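Putative Acetyltransferase (Pyrococcus horikoshii, PDB 3DDD) binds coenzyme A and probably transfers acyl groups from its thioesters to an acceptor, as GNAT acetyltransferases do. Local coordinates at residues V140-T145 with R265-S270; E188-R193 with L207-K212. All coordinates share one frame; numbering follows the deposited sequence.

Contact 1: residues V140-T145 with R265-S270; sequences VDEYRT and RMRLGS
Glu142 and Arg267 meet with their side chains crossing at about a right angle, carboxylate and guanidinium planes 41° apart. NH1 of Arg267 gives OE2 of Glu142 a short salt bridge of 2.7 Å, landing on the anti lone pair, with that oxygen close to the guanidinium plane. The arginine leaves the backbone with CG anti to N (chi1 180°) and bends at chi3, which lets NE turn back to the carbonyl O of Gly269, 2.9 Å away. A water accepts from NH1 and donates to Asp141 O, and Val140 lays CG2 over one guanidinium face, 3.8 Å from NH2 of Arg267. The group is held along its edge, with one methyl over a face's rim. Tyr143 and Arg265 run side by side in the same direction: ring atom CE1 of Tyr143 lies 3.6 Å from CD of Arg265, whereas the OH to NH1 bond is weak, and that hydroxyl has its stronger partner in Glu274. CG2 of Thr145 lies over a face of the Arg265 guanidinium, whose NH2 forms salt bridges with Asp125 and the terminal carboxylate of Gly288. Antiparallel strands carry the main-chain bonds: Val140 and Arg267 form a hydrogen-bonded pair, with Val140 N 3.0 Å from Arg267 O, and Glu142 N reaches Arg265 O at 2.9 Å. Met266, a selenomethionine, lies against helix 131-136, its side chain about 8 Å from the bound coenzyme A. Strand 258-267 of the second GNAT domain thus lies antiparallel between strands 140-149 and 121-126 of the coenzyme A half, and Arg123 takes the other carboxylate oxygen of Glu142.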
ATOM      1  N   VAL A 140       3.882 -14.244  -9.913  1.00 33.19           N
ATOM      2  CA  VAL A 140       2.909 -14.434 -10.989  1.00 31.65           C
ATOM      3  C   VAL A 140       1.845 -13.329 -10.947  1.00 31.41           C
ATOM      4  O   VAL A 140       1.509 -12.845  -9.887  1.00 32.54           O
ATOM      5  CB  VAL A 140       2.191 -15.820 -10.877  1.00 35.73           C
ATOM      6  CG1 VAL A 140       3.200 -17.000 -11.006  1.00 28.05           C
ATOM      7  CG2 VAL A 140       1.402 -15.918  -9.581  1.00 24.48           C
ATOM      8  N   ASP A 141       1.313 -12.947 -12.103  1.00 32.11           N
ATOM      9  CA  ASP A 141       0.271 -11.924 -12.189  1.00 33.02           C
ATOM     10  C   ASP A 141      -1.030 -12.354 -11.514  1.00 33.87           C
ATOM     11  O   ASP A 141      -1.467 -13.504 -11.651  1.00 34.97           O
ATOM     12  CB  ASP A 141      -0.061 -11.576 -13.646  1.00 33.85           C
ATOM     13  CG  ASP A 141       1.095 -10.939 -14.394  1.00 32.67           C
ATOM     14  OD1 ASP A 141       2.136 -10.664 -13.797  1.00 36.68           O
ATOM     15  OD2 ASP A 141       0.942 -10.715 -15.602  1.00 41.75           O
ATOM     16  N   GLU A 142      -1.639 -11.424 -10.786  1.00 35.09           N
ATOM     17  CA  GLU A 142      -2.999 -11.607 -10.314  1.00 37.34           C
ATOM     18  C   GLU A 142      -3.960 -10.781 -11.175  1.00 36.12           C
ATOM     19  O   GLU A 142      -4.546 -11.311 -12.100  1.00 38.73           O
ATOM     20  CB  GLU A 142      -3.102 -11.271  -8.818  1.00 36.92           C
ATOM     21  CG  GLU A 142      -2.373 -12.315  -7.969  1.00 38.66           C
ATOM     22  CD  GLU A 142      -2.752 -12.286  -6.508  1.00 39.80           C
ATOM     23  OE1 GLU A 142      -2.994 -11.189  -5.962  1.00 39.94           O
ATOM     24  OE2 GLU A 142      -2.809 -13.371  -5.902  1.00 41.71           O
ATOM     25  N   TYR A 143      -4.064  -9.487 -10.909  1.00 32.83           N
ATOM     26  CA  TYR A 143      -4.913  -8.580 -11.668  1.00 33.99           C
ATOM     27  C   TYR A 143      -4.360  -7.172 -11.432  1.00 34.09           C
ATOM     28  O   TYR A 143      -3.594  -6.969 -10.498  1.00 31.87           O
ATOM     29  CB  TYR A 143      -6.390  -8.666 -11.200  1.00 34.60           C
ATOM     30  CG  TYR A 143      -6.543  -8.665  -9.690  1.00 36.48           C
ATOM     31  CD1 TYR A 143      -6.409  -7.505  -8.984  1.00 34.61           C
ATOM     32  CD2 TYR A 143      -6.770  -9.848  -8.969  1.00 38.02           C
ATOM     33  CE1 TYR A 143      -6.510  -7.478  -7.604  1.00 35.26           C
ATOM     34  CE2 TYR A 143      -6.881  -9.832  -7.567  1.00 40.30           C
ATOM     35  CZ  TYR A 143      -6.742  -8.626  -6.896  1.00 37.96           C
ATOM     36  OH  TYR A 143      -6.832  -8.522  -5.512  1.00 42.10           O
ATOM     37  N   ARG A 144      -4.776  -6.217 -12.267  0.50 34.73           N
ATOM     38  CA  ARG A 144      -4.329  -4.818 -12.154  0.50 34.94           C
ATOM     39  C   ARG A 144      -5.044  -4.059 -11.051  0.50 33.37           C
ATOM     40  O   ARG A 144      -6.202  -4.334 -10.723  0.50 34.74           O
ATOM     41  CB  ARG A 144      -4.502  -4.064 -13.479  0.50 34.87           C
ATOM     42  CG  ARG A 144      -3.431  -4.370 -14.507  0.50 36.16           C
ATOM     43  CD  ARG A 144      -3.844  -3.953 -15.907  0.50 35.43           C
ATOM     44  NE  ARG A 144      -3.596  -2.534 -16.179  0.50 45.85           N
ATOM     45  CZ  ARG A 144      -4.521  -1.612 -16.482  0.50 41.75           C
ATOM     46  NH1 ARG A 144      -5.817  -1.901 -16.558  0.50 42.76           N
ATOM     47  NH2 ARG A 144      -4.134  -0.371 -16.709  0.50 38.03           N
ATOM     48  N   THR A 145      -4.339  -3.096 -10.481  1.00 34.62           N
ATOM     49  CA  THR A 145      -4.882  -2.262  -9.432  1.00 31.50           C
ATOM     50  C   THR A 145      -4.644  -0.857  -9.960  1.00 31.19           C
ATOM     51  O   THR A 145      -3.502  -0.420 -10.066  1.00 31.43           O
ATOM     52  CB  THR A 145      -4.147  -2.492  -8.061  1.00 33.60           C
ATOM     53  OG1 THR A 145      -2.768  -2.818  -8.278  1.00 28.46           O
ATOM     54  CG2 THR A 145      -4.788  -3.609  -7.252  1.00 24.84           C
ATOM     55  N   ARG A 265      -0.893  -6.468  -9.589  1.00 37.42           N
ATOM     56  CA  ARG A 265      -0.779  -7.160  -8.342  1.00 35.53           C
ATOM     57  C   ARG A 265      -0.165  -8.498  -8.699  1.00 33.37           C
ATOM     58  O   ARG A 265      -0.449  -9.040  -9.739  1.00 33.35           O
ATOM     59  CB  ARG A 265      -2.142  -7.297  -7.675  1.00 34.65           C
ATOM     60  CG  ARG A 265      -2.173  -8.004  -6.350  1.00 31.68           C
ATOM     61  CD  ARG A 265      -3.466  -7.618  -5.595  1.00 36.06           C
ATOM     62  NE  ARG A 265      -3.327  -6.272  -5.030  1.00 38.93           N
ATOM     63  CZ  ARG A 265      -4.040  -5.771  -4.029  1.00 29.35           C
ATOM     64  NH1 ARG A 265      -5.003  -6.489  -3.457  1.00 34.66           N
ATOM     65  NH2 ARG A 265      -3.756  -4.546  -3.574  1.00 35.44           N
HETATM   66  N   MSE A 266       0.734  -8.982  -7.850  1.00 34.04           N
HETATM   67  CA  MSE A 266       1.470 -10.223  -8.108  1.00 32.55           C
HETATM   68  C   MSE A 266       1.608 -11.031  -6.826  1.00 31.09           C
HETATM   69  O   MSE A 266       1.485 -10.489  -5.731  1.00 32.50           O
HETATM   70  CB  MSE A 266       2.861  -9.896  -8.645  1.00 32.99           C
HETATM   71  CG  MSE A 266       2.884  -9.055  -9.903  1.00 32.66           C
HETATM   72 SE   MSE A 266       4.663  -8.740 -10.541  0.75 30.96          SE
HETATM   73  CE  MSE A 266       4.865 -10.313 -11.648  1.00 24.51           C
ATOM     74  N   ARG A 267       1.887 -12.318  -6.978  1.00 35.40           N
ATOM     75  CA  ARG A 267       1.897 -13.265  -5.863  1.00 35.32           C
ATOM     76  C   ARG A 267       3.010 -14.295  -5.971  1.00 35.22           C
ATOM     77  O   ARG A 267       3.257 -14.886  -7.033  1.00 35.14           O
ATOM     78  CB  ARG A 267       0.537 -13.979  -5.759  1.00 35.28           C
ATOM     79  CG  ARG A 267       0.445 -14.989  -4.629  1.00 31.14           C
ATOM     80  CD  ARG A 267      -0.873 -15.713  -4.640  1.00 37.11           C
ATOM     81  NE  ARG A 267      -0.870 -16.790  -5.631  1.00 38.39           N
ATOM     82  CZ  ARG A 267      -1.415 -16.718  -6.835  1.00 38.43           C
ATOM     83  NH1 ARG A 267      -2.085 -15.654  -7.225  1.00 43.26           N
ATOM     84  NH2 ARG A 267      -1.337 -17.757  -7.642  1.00 38.70           N
ATOM     85  N   LEU A 268       3.660 -14.531  -4.835  1.00 34.75           N
ATOM     86  CA  LEU A 268       4.552 -15.660  -4.680  1.00 33.70           C
ATOM     87  C   LEU A 268       4.000 -16.550  -3.566  1.00 32.87           C
ATOM     88  O   LEU A 268       3.940 -16.161  -2.397  1.00 30.17           O
ATOM     89  CB  LEU A 268       5.985 -15.226  -4.398  1.00 34.15           C
ATOM     90  CG  LEU A 268       6.988 -16.374  -4.217  1.00 34.28           C
ATOM     91  CD1 LEU A 268       7.097 -17.292  -5.465  1.00 31.93           C
ATOM     92  CD2 LEU A 268       8.338 -15.827  -3.823  1.00 32.38           C
ATOM     93  N   GLY A 269       3.597 -17.757  -3.947  1.00 31.47           N
ATOM     94  CA  GLY A 269       2.975 -18.680  -3.032  1.00 32.40           C
ATOM     95  C   GLY A 269       1.522 -18.942  -3.399  1.00 35.79           C
ATOM     96  O   GLY A 269       1.078 -18.622  -4.507  1.00 34.91           O
ATOM     97  N   SER A 270       0.789 -19.502  -2.442  1.00 38.09           N
ATOM     98  CA  SER A 270      -0.589 -19.946  -2.658  1.00 42.14           C
ATOM     99  C   SER A 270      -1.577 -18.789  -2.573  1.00 39.65           C
ATOM    100  O   SER A 270      -1.412 -17.869  -1.771  1.00 38.90           O
ATOM    101  CB  SER A 270      -0.968 -21.074  -1.664  1.00 43.19           C
ATOM    102  OG  SER A 270      -0.396 -20.827  -0.381  1.00 51.22           O
TER
HETATM  103  O   HOH W   1      -2.882 -15.429 -10.192  1.00 46.85           O

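Contact 2: residues E188-R193 with L207-K212; sequences EAYMRR and LVYRGK. With EDO (1,2-ethanediol), chain D.
Tyr190 drives the edge of its ring into the face of Tyr209, a T-shaped pair with centroids 5.1 Å apart and planes at 73°. CD1 and CE1 do the touching; CE1 of Tyr190 lies 3.6 Å from CD2 of Tyr209, toward the rim of the ring rather than its middle. The opposite face of Tyr209 is covered by CG of Arg210, which sits over the ring centre, and the carbonyl O of Arg193 comes up at the ring edge, 3.9 Å from CE1 of Tyr209. With CG of Tyr209 anti to its own N (chi1 178°), the ring extends from the strand toward the helix, between Tyr190's edge and Arg210 CG. Beside it, Leu207 supplies the aliphatic contacts: its CD1 is 3.8 Å from CG of the selenomethionine Met191, and its CD2 is 4.1 Å from CB of Tyr190. Replacing Tyr209 with an alanine would probably leave the edge of Tyr190 without its aromatic face and open a gap beside Arg193. Further out, Ile56 of helix 47-60 touches both tyrosines, while Glu59 and Glu55 of that helix hold the Arg193 guanidinium. A type II' turn from Tyr209 to Lys212 reverses the chain, and within it Arg210 N donates a hydrogen bond to O1 of a 1,2-ethanediol, probably from the crystallisation liquor, at 3.0 Å. Away from the coenzyme A site, this is a helix packed on a sheet by aromatic and aliphatic side chains: helix 184-192 packs on strand 204-209, the first strand of the hairpin that continues into 212-218, within the second GNAT domain.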
ATOM      1  N   GLU A 188      -6.113   1.225  12.109  1.00 32.43           N
ATOM      2  CA  GLU A 188      -5.898   1.914  13.382  1.00 33.93           C
ATOM      3  C   GLU A 188      -4.777   2.964  13.368  1.00 33.14           C
ATOM      4  O   GLU A 188      -4.919   4.011  13.978  1.00 33.02           O
ATOM      5  CB  GLU A 188      -5.566   0.880  14.466  1.00 34.16           C
ATOM      6  CG  GLU A 188      -6.761   0.218  15.101  1.00 35.61           C
ATOM      7  CD  GLU A 188      -6.413  -1.077  15.867  1.00 39.03           C
ATOM      8  OE1 GLU A 188      -5.234  -1.501  15.890  1.00 43.92           O
ATOM      9  OE2 GLU A 188      -7.330  -1.674  16.451  1.00 49.17           O
ATOM     10  N   ALA A 189      -3.658   2.632  12.730  1.00 32.44           N
ATOM     11  CA  ALA A 189      -2.489   3.522  12.653  1.00 34.37           C
ATOM     12  C   ALA A 189      -2.817   4.788  11.880  1.00 33.98           C
ATOM     13  O   ALA A 189      -2.465   5.886  12.296  1.00 34.01           O
ATOM     14  CB  ALA A 189      -1.260   2.774  12.018  1.00 33.80           C
ATOM     15  N   TYR A 190      -3.528   4.633  10.770  1.00 35.16           N
ATOM     16  CA  TYR A 190      -4.042   5.761  10.003  1.00 34.15           C
ATOM     17  C   TYR A 190      -5.048   6.626  10.760  1.00 33.94           C
ATOM     18  O   TYR A 190      -5.031   7.856  10.654  1.00 34.82           O
ATOM     19  CB  TYR A 190      -4.663   5.281   8.689  1.00 34.27           C
ATOM     20  CG  TYR A 190      -3.638   5.066   7.614  1.00 36.58           C
ATOM     21  CD1 TYR A 190      -3.180   6.128   6.852  1.00 41.31           C
ATOM     22  CD2 TYR A 190      -3.113   3.807   7.371  1.00 36.49           C
ATOM     23  CE1 TYR A 190      -2.223   5.953   5.872  1.00 44.51           C
ATOM     24  CE2 TYR A 190      -2.161   3.600   6.394  1.00 43.36           C
ATOM     25  CZ  TYR A 190      -1.713   4.677   5.642  1.00 46.19           C
ATOM     26  OH  TYR A 190      -0.769   4.476   4.676  1.00 43.42           O
HETATM   27  N   MSE A 191      -5.928   5.983  11.502  1.00 35.00           N
HETATM   28  CA  MSE A 191      -6.890   6.682  12.314  1.00 33.43           C
HETATM   29  C   MSE A 191      -6.210   7.430  13.456  1.00 35.93           C
HETATM   30  O   MSE A 191      -6.685   8.506  13.842  1.00 39.35           O
HETATM   31  CB  MSE A 191      -7.974   5.744  12.815  1.00 31.40           C
HETATM   32  CG  MSE A 191      -8.918   5.286  11.736  1.00 36.01           C
HETATM   33 SE   MSE A 191     -10.058   3.780  12.254  0.75 33.40          SE
HETATM   34  CE  MSE A 191     -11.136   4.745  13.593  1.00 34.27           C
ATOM     35  N   ARG A 192      -5.089   6.935  13.982  1.00 37.29           N
ATOM     36  CA  ARG A 192      -4.328   7.779  14.949  1.00 37.36           C
ATOM     37  C   ARG A 192      -3.846   9.102  14.333  1.00 39.84           C
ATOM     38  O   ARG A 192      -3.660  10.088  15.064  1.00 41.34           O
ATOM     39  CB  ARG A 192      -3.170   7.025  15.585  1.00 35.99           C
ATOM     40  CG  ARG A 192      -3.651   5.912  16.557  1.00 35.15           C
ATOM     41  CD  ARG A 192      -2.518   5.372  17.424  1.00 36.11           C
ATOM     42  NE  ARG A 192      -1.587   4.561  16.643  1.00 34.22           N
ATOM     43  CZ  ARG A 192      -1.811   3.284  16.356  1.00 41.61           C
ATOM     44  NH1 ARG A 192      -2.922   2.705  16.786  1.00 38.12           N
ATOM     45  NH2 ARG A 192      -0.947   2.590  15.624  1.00 42.05           N
ATOM     46  N   ARG A 193      -3.681   9.145  13.002  1.00 38.48           N
ATOM     47  CA  ARG A 193      -3.216  10.350  12.329  1.00 40.73           C
ATOM     48  C   ARG A 193      -4.302  11.169  11.665  1.00 39.86           C
ATOM     49  O   ARG A 193      -3.997  12.045  10.880  1.00 40.51           O
ATOM     50  CB  ARG A 193      -2.202  10.015  11.260  1.00 41.40           C
ATOM     51  CG  ARG A 193      -1.202   9.044  11.679  1.00 50.14           C
ATOM     52  CD  ARG A 193       0.106   9.660  11.986  1.00 61.66           C
ATOM     53  NE  ARG A 193       0.975   8.597  12.470  1.00 69.76           N
ATOM     54  CZ  ARG A 193       2.260   8.744  12.745  1.00 73.18           C
ATOM     55  NH1 ARG A 193       2.876   9.914  12.531  1.00 71.78           N
ATOM     56  NH2 ARG A 193       2.927   7.693  13.212  1.00 68.28           N
ATOM     57  N   LEU A 207     -12.183   4.371   4.342  1.00 32.95           N
ATOM     58  CA  LEU A 207     -11.238   5.097   5.183  1.00 34.22           C
ATOM     59  C   LEU A 207     -10.702   6.262   4.376  1.00 31.99           C
ATOM     60  O   LEU A 207     -10.290   6.073   3.265  1.00 30.65           O
ATOM     61  CB  LEU A 207     -10.106   4.189   5.630  1.00 34.23           C
ATOM     62  CG  LEU A 207      -9.095   4.789   6.612  1.00 33.48           C
ATOM     63  CD1 LEU A 207      -9.721   4.986   7.995  1.00 24.33           C
ATOM     64  CD2 LEU A 207      -7.893   3.841   6.667  1.00 34.30           C
ATOM     65  N   VAL A 208     -10.780   7.471   4.912  1.00 34.36           N
ATOM     66  CA  VAL A 208     -10.364   8.660   4.186  1.00 35.34           C
ATOM     67  C   VAL A 208      -9.194   9.260   4.939  1.00 35.65           C
ATOM     68  O   VAL A 208      -9.321   9.603   6.107  1.00 32.45           O
ATOM     69  CB  VAL A 208     -11.523   9.691   4.052  1.00 35.61           C
ATOM     70  CG1 VAL A 208     -11.061  10.935   3.307  1.00 30.42           C
ATOM     71  CG2 VAL A 208     -12.671   9.074   3.337  1.00 36.37           C
ATOM     72  N   TYR A 209      -8.052   9.354   4.262  1.00 36.11           N
ATOM     73  CA  TYR A 209      -6.856   9.916   4.819  1.00 36.32           C
ATOM     74  C   TYR A 209      -6.279  10.853   3.796  1.00 36.77           C
ATOM     75  O   TYR A 209      -5.971  10.418   2.693  1.00 35.00           O
ATOM     76  CB  TYR A 209      -5.836   8.800   5.131  1.00 35.89           C
ATOM     77  CG  TYR A 209      -4.535   9.355   5.673  1.00 38.55           C
ATOM     78  CD1 TYR A 209      -4.499  10.057   6.889  1.00 39.67           C
ATOM     79  CD2 TYR A 209      -3.349   9.215   4.968  1.00 37.06           C
ATOM     80  CE1 TYR A 209      -3.306  10.559   7.388  1.00 35.36           C
ATOM     81  CE2 TYR A 209      -2.170   9.740   5.449  1.00 38.53           C
ATOM     82  CZ  TYR A 209      -2.145  10.386   6.665  1.00 40.63           C
ATOM     83  OH  TYR A 209      -0.946  10.917   7.094  1.00 44.80           O
ATOM     84  N   ARG A 210      -6.131  12.132   4.151  1.00 39.60           N
ATOM     85  CA  ARG A 210      -5.719  13.152   3.202  1.00 40.48           C
ATOM     86  C   ARG A 210      -6.663  13.159   1.981  1.00 43.37           C
ATOM     87  O   ARG A 210      -7.895  13.244   2.123  1.00 43.96           O
ATOM     88  CB  ARG A 210      -4.281  12.926   2.808  1.00 40.61           C
ATOM     89  CG  ARG A 210      -3.310  12.798   4.011  1.00 44.66           C
ATOM     90  CD  ARG A 210      -3.287  14.041   4.865  1.00 48.25           C
ATOM     91  NE  ARG A 210      -2.240  14.035   5.894  1.00 49.42           N
ATOM     92  CZ  ARG A 210      -1.030  14.588   5.785  1.00 54.67           C
ATOM     93  NH1 ARG A 210      -0.637  15.214   4.675  1.00 55.33           N
ATOM     94  NH2 ARG A 210      -0.191  14.513   6.810  1.00 53.74           N
ATOM     95  N   GLY A 211      -6.146  13.055   0.776  1.00 42.79           N
ATOM     96  CA  GLY A 211      -7.063  13.135  -0.369  1.00 40.06           C
ATOM     97  C   GLY A 211      -7.356  11.763  -0.916  1.00 39.81           C
ATOM     98  O   GLY A 211      -7.588  11.604  -2.116  1.00 40.04           O
ATOM     99  N   LYS A 212      -7.313  10.756  -0.055  1.00 39.94           N
ATOM    100  CA  LYS A 212      -7.342   9.379  -0.543  1.00 41.26           C
ATOM    101  C   LYS A 212      -8.377   8.596   0.221  1.00 39.30           C
ATOM    102  O   LYS A 212      -8.523   8.777   1.422  1.00 40.48           O
ATOM    103  CB  LYS A 212      -5.971   8.734  -0.404  1.00 40.15           C
ATOM    104  CG  LYS A 212      -4.813   9.494  -1.077  1.00 45.81           C
ATOM    105  CD  LYS A 212      -3.444   8.883  -0.654  1.00 47.85           C
TER
HETATM  106  C1  EDO D 302      -8.010  12.997   6.886  1.00 58.33           C
HETATM  107  O1  EDO D 302      -6.606  12.883   7.047  1.00 42.78           O
HETATM  108  C2  EDO D 302      -8.236  14.303   6.136  1.00 62.77           C
HETATM  109  O2  EDO D 302      -9.644  14.494   5.991  1.00 66.19           O

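How the contacts relate
Contact 2 falls wholly between the two halves of contact 1 along the chain: strand 140-149 comes first, then helix 184-192 and the hairpin strand 204-209, and finally strand 258-267. Their centres are 26 Å apart on opposite sides of the chain's centre, and their nearest atoms are about 13 Å from each other. Strands connect them even so, for strand 204-209 pairs with 212-218, which runs beside 238-242, the other neighbour of strand 140-149. Contact 1 joins a strand that follows the coenzyme A-binding residues to one from the second GNAT domain, whereas contact 2 fixes a helix onto a hairpin strand within that domain. One ties distant parts of the chain together; the other is local.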